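Periplasmic cell division protein (SufI) (Aquifex aeolicus, PDB 6SYY) probably oxidises substrates through bound copper ions, as a multicopper oxidase with a mononuclear copper site and a three-copper cluster. Local coordinates at residues L265-N269 against Q270-F274; G468-A472 against T473-W477. One frame throughout, in Å; residues are numbered along the deposited sequence.

Contact 1. Residues L265-N269 against Q270-F274; sequences LLRGN and QRMRF
L265 and M272 face each other across the neck of a beta hairpin, in which strand 261-267 turns back through G268 and N269 into 270-279, within the family's second cupredoxin-type domain. Two backbone bonds tie the antiparallel arms. M272 N donates a hydrogen bond to L265 O at 2.7 Å, nearly straight at 165°, and nearer the turn R267 N donates to Q270 O at 3.0 Å. Between them L266 and R271 form a non-hydrogen-bonded pair. G268, at the turn, has a positive phi, a conformation that glycine adopts readily.

The apolar contacts suit residues with branched or flexible carbon chains. L265 is buried: its CB packs on M272 CB at 4.1 Å, while CD1 reaches the F274 ring at CD2 (3.9 Å), approaching obliquely. On the face shared by L266 and R271 the two side chains run side by side, and L266 CD2 rests against R271 CG at 3.8 Å, so arginine's aliphatic stem serves as a greasy surface. M272 has CG anti to its backbone N (chi1 -177°) and then bends at chi3, which brings the thioether methyl CE across the extended chain of R267, 3.5 Å from CD. Methionine, unbranched and flexible, suits a place where the terminal methyl must lie across another chain.

R267 and R271 send their charged ends to partners outside the hairpin: R267 NE pairs with D314 and R271 NH1 with E292, while the R271 guanidinium also makes a cation-pi contact with F321. Strand 315-321 continues the packing, with I316 touching both L265 and M272.

A water joins the arms beyond the last direct bond: L265 N donates to it at 2.8 Å, it lies 2.6 Å from M272 O, and both oxygens sit at the edge of the F274 ring, in its plane.

Contact 2. Residues G468-A472 against T473-W477; sequences GPLRA and TDLGW
Because D474 sets CG beside its own backbone N, anti to the carbonyl carbon (chi1 -74°), its carboxylate folds back to R471, whose chain bends at chi3 (-86°) to bring the guanidinium over OD2. R471 N donates to D474 OD2 at 3.0 Å and 173°, meeting the oxygen on its anti side, tilted from the carboxylate plane. The same OD2 lies 3.9 Å above one guanidinium face, a long salt bridge of charge alone, with no guanidinium N-H aimed at it. A water accepts from R471 NE at 2.7 Å and donates to D474 OD1, which also pairs with R465. Replacing D474 by an alanine would probably leave the R471 N-H without this acceptor and the neighbouring R465 and R471 guanidinium groups without the negative charge they share.

Two backbone bonds close the turn: D474 N to R471 O at 2.7 Å and L475 N to A472 O at 3.2 Å. L470 lays CG on D474 CB (3.9 Å), giving the aspartate an apolar flank. The D474 side chain receiving the R471 N-H resembles half of a capping box at the start of a short 3-10 turn, here between strands 461-465 and 480-483 of the third cupredoxin-type domain.

Overall arrangement
Contact 1 and contact 2 are both local turns, one in the second cupredoxin-type domain and one in the third, with centres 22 Å apart and nearest atoms about 7 Å apart, so they do not touch. Both contacts meet the 282-295 region: F274 of contact 1 hydrogen-bonds to V290 through the backbone, and A472 of contact 2 packs on the same V290, while T473 touches I293 and R471 touches L294. Contact 1 sits further out, its centre 25 Å from that of the chain, and away from the copper sites. Contact 2 lies nearer: the side chain of R471 is about 11 Å from that of H451, which binds the mononuclear copper with C509 and H514.

Contact 1. Residues L265-N269 against Q270-F274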
loop_
_atom_site.group_PDB
_atom_site.type_symbol
_atom_site.label_atom_id
_atom_site.label_comp_id
_atom_site.label_asym_id
_atom_site.label_seq_id
_atom_site.Cartn_x
_atom_site.Cartn_y
_atom_site.Cartn_z
ATOM N N LEU A 265 -17.934 6.526 6.805
ATOM C CA LEU A 265 -17.992 7.112 8.141
ATOM C C LEU A 265 -19.456 7.308 8.505
ATOM O O LEU A 265 -20.146 8.137 7.905
ATOM C CB LEU A 265 -17.223 8.430 8.196
ATOM C CG LEU A 265 -15.708 8.259 8.091
ATOM C CD1 LEU A 265 -15.016 9.588 7.839
ATOM C CD2 LEU A 265 -15.173 7.605 9.356
ATOM N N LEU A 266 -19.931 6.537 9.474
ATOM C CA LEU A 266 -21.325 6.573 9.887
ATOM C C LEU A 266 -21.455 7.437 11.133
ATOM O O LEU A 266 -20.779 7.195 12.138
ATOM C CB LEU A 266 -21.856 5.164 10.146
ATOM C CG LEU A 266 -21.681 4.203 8.972
ATOM C CD1 LEU A 266 -22.382 2.885 9.251
ATOM C CD2 LEU A 266 -22.207 4.838 7.695
ATOM N N ARG A 267 -22.309 8.451 11.052
ATOM C CA ARG A 267 -22.657 9.314 12.174
ATOM C C ARG A 267 -24.149 9.100 12.405
ATOM O O ARG A 267 -24.983 9.778 11.800
ATOM C CB ARG A 267 -22.318 10.772 11.874
ATOM C CG ARG A 267 -22.764 11.763 12.934
ATOM C CD ARG A 267 -22.390 13.184 12.533
ATOM N NE ARG A 267 -22.746 14.167 13.551
ATOM C CZ ARG A 267 -23.617 15.152 13.368
ATOM N NH1 ARG A 267 -24.220 15.293 12.196
ATOM N NH2 ARG A 267 -23.879 16.003 14.353
ATOM N N GLY A 268 -24.484 8.139 13.262
ATOM C CA GLY A 268 -25.868 7.759 13.439
ATOM C C GLY A 268 -26.463 7.178 12.172
ATOM O O GLY A 268 -25.939 6.200 11.623
ATOM N N ASN A 269 -27.552 7.781 11.688
ATOM C CA ASN A 269 -28.157 7.320 10.443
ATOM C C ASN A 269 -27.235 7.583 9.261
ATOM O O ASN A 269 -26.834 6.656 8.550
ATOM C CB ASN A 269 -29.505 8.008 10.220
ATOM C CG ASN A 269 -30.515 7.678 11.295
ATOM O OD1 ASN A 269 -31.206 8.561 11.804
ATOM N ND2 ASN A 269 -30.611 6.400 11.645
ATOM N N GLN A 270 -26.881 8.845 9.045
ATOM C CA GLN A 270 -26.301 9.283 7.787
ATOM C C GLN A 270 -24.833 8.876 7.659
ATOM O O GLN A 270 -24.157 8.533 8.635
ATOM C CB GLN A 270 -26.446 10.800 7.649
ATOM C CG GLN A 270 -27.896 11.267 7.561
ATOM C CD GLN A 270 -28.044 12.768 7.730
ATOM O OE1 GLN A 270 -27.064 13.476 7.967
ATOM N NE2 GLN A 270 -29.275 13.262 7.615
ATOM N N ARG A 271 -24.356 8.895 6.413
ATOM C CA ARG A 271 -22.939 8.778 6.102
ATOM C C ARG A 271 -22.320 10.168 6.106
ATOM O O ARG A 271 -22.821 11.078 5.439
ATOM C CB ARG A 271 -22.723 8.129 4.733
ATOM C CG ARG A 271 -23.217 6.702 4.579
ATOM C CD ARG A 271 -22.798 6.171 3.218
ATOM N NE ARG A 271 -23.043 4.741 3.061
ATOM C CZ ARG A 271 -22.490 3.998 2.107
ATOM N NH1 ARG A 271 -21.658 4.554 1.236
ATOM N NH2 ARG A 271 -22.760 2.701 2.023
ATOM N N MET A 272 -21.232 10.329 6.850
ATOM C CA MET A 272 -20.544 11.611 6.882
ATOM C C MET A 272 -19.721 11.804 5.613
ATOM O O MET A 272 -19.192 10.850 5.036
ATOM C CB MET A 272 -19.643 11.709 8.115
ATOM C CG MET A 272 -18.937 13.045 8.260
ATOM S SD MET A 272 -18.010 13.150 9.791
ATOM C CE MET A 272 -19.329 12.883 10.953
ATOM N N ARG A 273 -19.625 13.053 5.172
ATOM C CA ARG A 273 -18.768 13.377 4.044
ATOM C C ARG A 273 -17.302 13.427 4.465
ATOM O O ARG A 273 -16.968 13.680 5.627
ATOM C CB ARG A 273 -19.171 14.716 3.422
ATOM C CG ARG A 273 -19.154 15.920 4.367
ATOM C CD ARG A 273 -18.888 17.183 3.556
ATOM N NE ARG A 273 -19.321 18.439 4.165
ATOM C CZ ARG A 273 -18.773 18.987 5.243
ATOM N NH1 ARG A 273 -17.789 18.374 5.880
ATOM N NH2 ARG A 273 -19.216 20.146 5.698
ATOM N N PHE A 274 -16.428 13.172 3.499
ATOM C CA PHE A 274 -14.991 13.354 3.658
ATOM C C PHE A 274 -14.393 13.489 2.263
ATOM O O PHE A 274 -15.096 13.367 1.254
ATOM C CB PHE A 274 -14.355 12.215 4.467
ATOM C CG PHE A 274 -14.569 10.851 3.885
ATOM C CD1 PHE A 274 -13.551 10.214 3.191
ATOM C CD2 PHE A 274 -15.778 10.191 4.047
ATOM C CE1 PHE A 274 -13.734 8.951 2.657
ATOM C CE2 PHE A 274 -15.971 8.924 3.517
ATOM C CZ PHE A 274 -14.945 8.304 2.819
HETATM O O HOH W 1 -19.100 8.249 4.926
#

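Contact 2. Residues G468-A472 against T473-W477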
loop_
_atom_site.group_PDB
_atom_site.type_symbol
_atom_site.label_atom_id
_atom_site.label_comp_id
_atom_site.label_asym_id
_atom_site.label_seq_id
_atom_site.Cartn_x
_atom_site.Cartn_y
_atom_site.Cartn_z
ATOM N N GLY A 468 -17.641 0.741 -15.183
ATOM C CA GLY A 468 -18.240 1.957 -14.689
ATOM C C GLY A 468 -17.295 3.137 -14.764
ATOM O O GLY A 468 -16.195 3.046 -15.316
ATOM N N PRO A 469 -17.708 4.275 -14.215
ATOM C CA PRO A 469 -16.829 5.444 -14.212
ATOM C C PRO A 469 -15.663 5.238 -13.265
ATOM O O PRO A 469 -15.676 4.366 -12.392
ATOM C CB PRO A 469 -17.741 6.574 -13.729
ATOM C CG PRO A 469 -18.748 5.882 -12.878
ATOM C CD PRO A 469 -18.986 4.545 -13.535
ATOM N N LEU A 470 -14.632 6.054 -13.460
ATOM C CA LEU A 470 -13.548 6.110 -12.493
ATOM C C LEU A 470 -14.083 6.535 -11.132
ATOM O O LEU A 470 -15.022 7.329 -11.029
ATOM C CB LEU A 470 -12.462 7.079 -12.966
ATOM C CG LEU A 470 -11.241 6.502 -13.683
ATOM C CD1 LEU A 470 -11.650 5.499 -14.739
ATOM C CD2 LEU A 470 -10.426 7.621 -14.307
ATOM N N ARG A 471 -13.498 5.982 -10.082
ATOM C CA ARG A 471 -13.813 6.386 -8.723
ATOM C C ARG A 471 -12.745 7.353 -8.229
ATOM O O ARG A 471 -11.651 7.437 -8.794
ATOM C CB ARG A 471 -13.916 5.160 -7.815
ATOM C CG ARG A 471 -14.796 4.078 -8.426
ATOM C CD ARG A 471 -14.947 2.864 -7.531
ATOM N NE ARG A 471 -13.874 1.891 -7.708
ATOM C CZ ARG A 471 -13.887 0.909 -8.606
ATOM N NH1 ARG A 471 -14.913 0.763 -9.431
ATOM N NH2 ARG A 471 -12.868 0.065 -8.678
ATOM N N ALA A 472 -13.091 8.113 -7.183
ATOM C CA ALA A 472 -12.164 9.116 -6.665
ATOM C C ALA A 472 -10.817 8.493 -6.339
ATOM O O ALA A 472 -9.765 9.097 -6.577
ATOM C CB ALA A 472 -12.750 9.790 -5.427
ATOM N N THR A 473 -10.833 7.269 -5.815
ATOM C CA THR A 473 -9.606 6.554 -5.501
ATOM C C THR A 473 -8.863 6.075 -6.743
ATOM O O THR A 473 -7.735 5.590 -6.613
ATOM C CB THR A 473 -9.921 5.366 -4.593
ATOM O OG1 THR A 473 -10.902 4.527 -5.218
ATOM C CG2 THR A 473 -10.458 5.858 -3.257
ATOM N N ASP A 474 -9.457 6.191 -7.931
ATOM C CA ASP A 474 -8.778 5.846 -9.177
ATOM C C ASP A 474 -7.988 7.005 -9.767
ATOM O O ASP A 474 -7.276 6.806 -10.757
ATOM C CB ASP A 474 -9.783 5.364 -10.233
ATOM C CG ASP A 474 -10.311 3.973 -9.956
ATOM O OD1 ASP A 474 -9.552 3.143 -9.415
ATOM O OD2 ASP A 474 -11.485 3.707 -10.299
ATOM N N LEU A 475 -8.100 8.199 -9.198
ATOM C CA LEU A 475 -7.519 9.390 -9.792
ATOM C C LEU A 475 -6.053 9.539 -9.394
ATOM O O LEU A 475 -5.513 8.776 -8.590
ATOM C CB LEU A 475 -8.315 10.628 -9.378
ATOM C CG LEU A 475 -9.808 10.566 -9.702
ATOM C CD1 LEU A 475 -10.534 11.781 -9.159
ATOM C CD2 LEU A 475 -10.024 10.442 -11.205
ATOM N N GLY A 476 -5.407 10.543 -9.977
ATOM C CA GLY A 476 -4.041 10.853 -9.619
ATOM C C GLY A 476 -3.041 9.814 -10.097
ATOM O O GLY A 476 -3.302 9.004 -10.991
ATOM N N TRP A 477 -1.861 9.864 -9.481
ATOM C CA TRP A 477 -0.775 8.932 -9.770
ATOM C C TRP A 477 -0.971 7.690 -8.908
ATOM O O TRP A 477 -0.874 7.760 -7.680
ATOM C CB TRP A 477 0.581 9.577 -9.493
ATOM C CG TRP A 477 0.982 10.660 -10.465
ATOM C CD1 TRP A 477 1.004 12.007 -10.232
ATOM C CD2 TRP A 477 1.433 10.480 -11.816
ATOM N NE1 TRP A 477 1.436 12.676 -11.355
ATOM C CE2 TRP A 477 1.704 11.761 -12.340
ATOM C CE3 TRP A 477 1.634 9.361 -12.631
ATOM C CZ2 TRP A 477 2.165 11.952 -13.645
ATOM C CZ3 TRP A 477 2.088 9.555 -13.930
ATOM C CH2 TRP A 477 2.348 10.839 -14.422
HETATM O O HOH W 2 -11.213 1.978 -7.222
#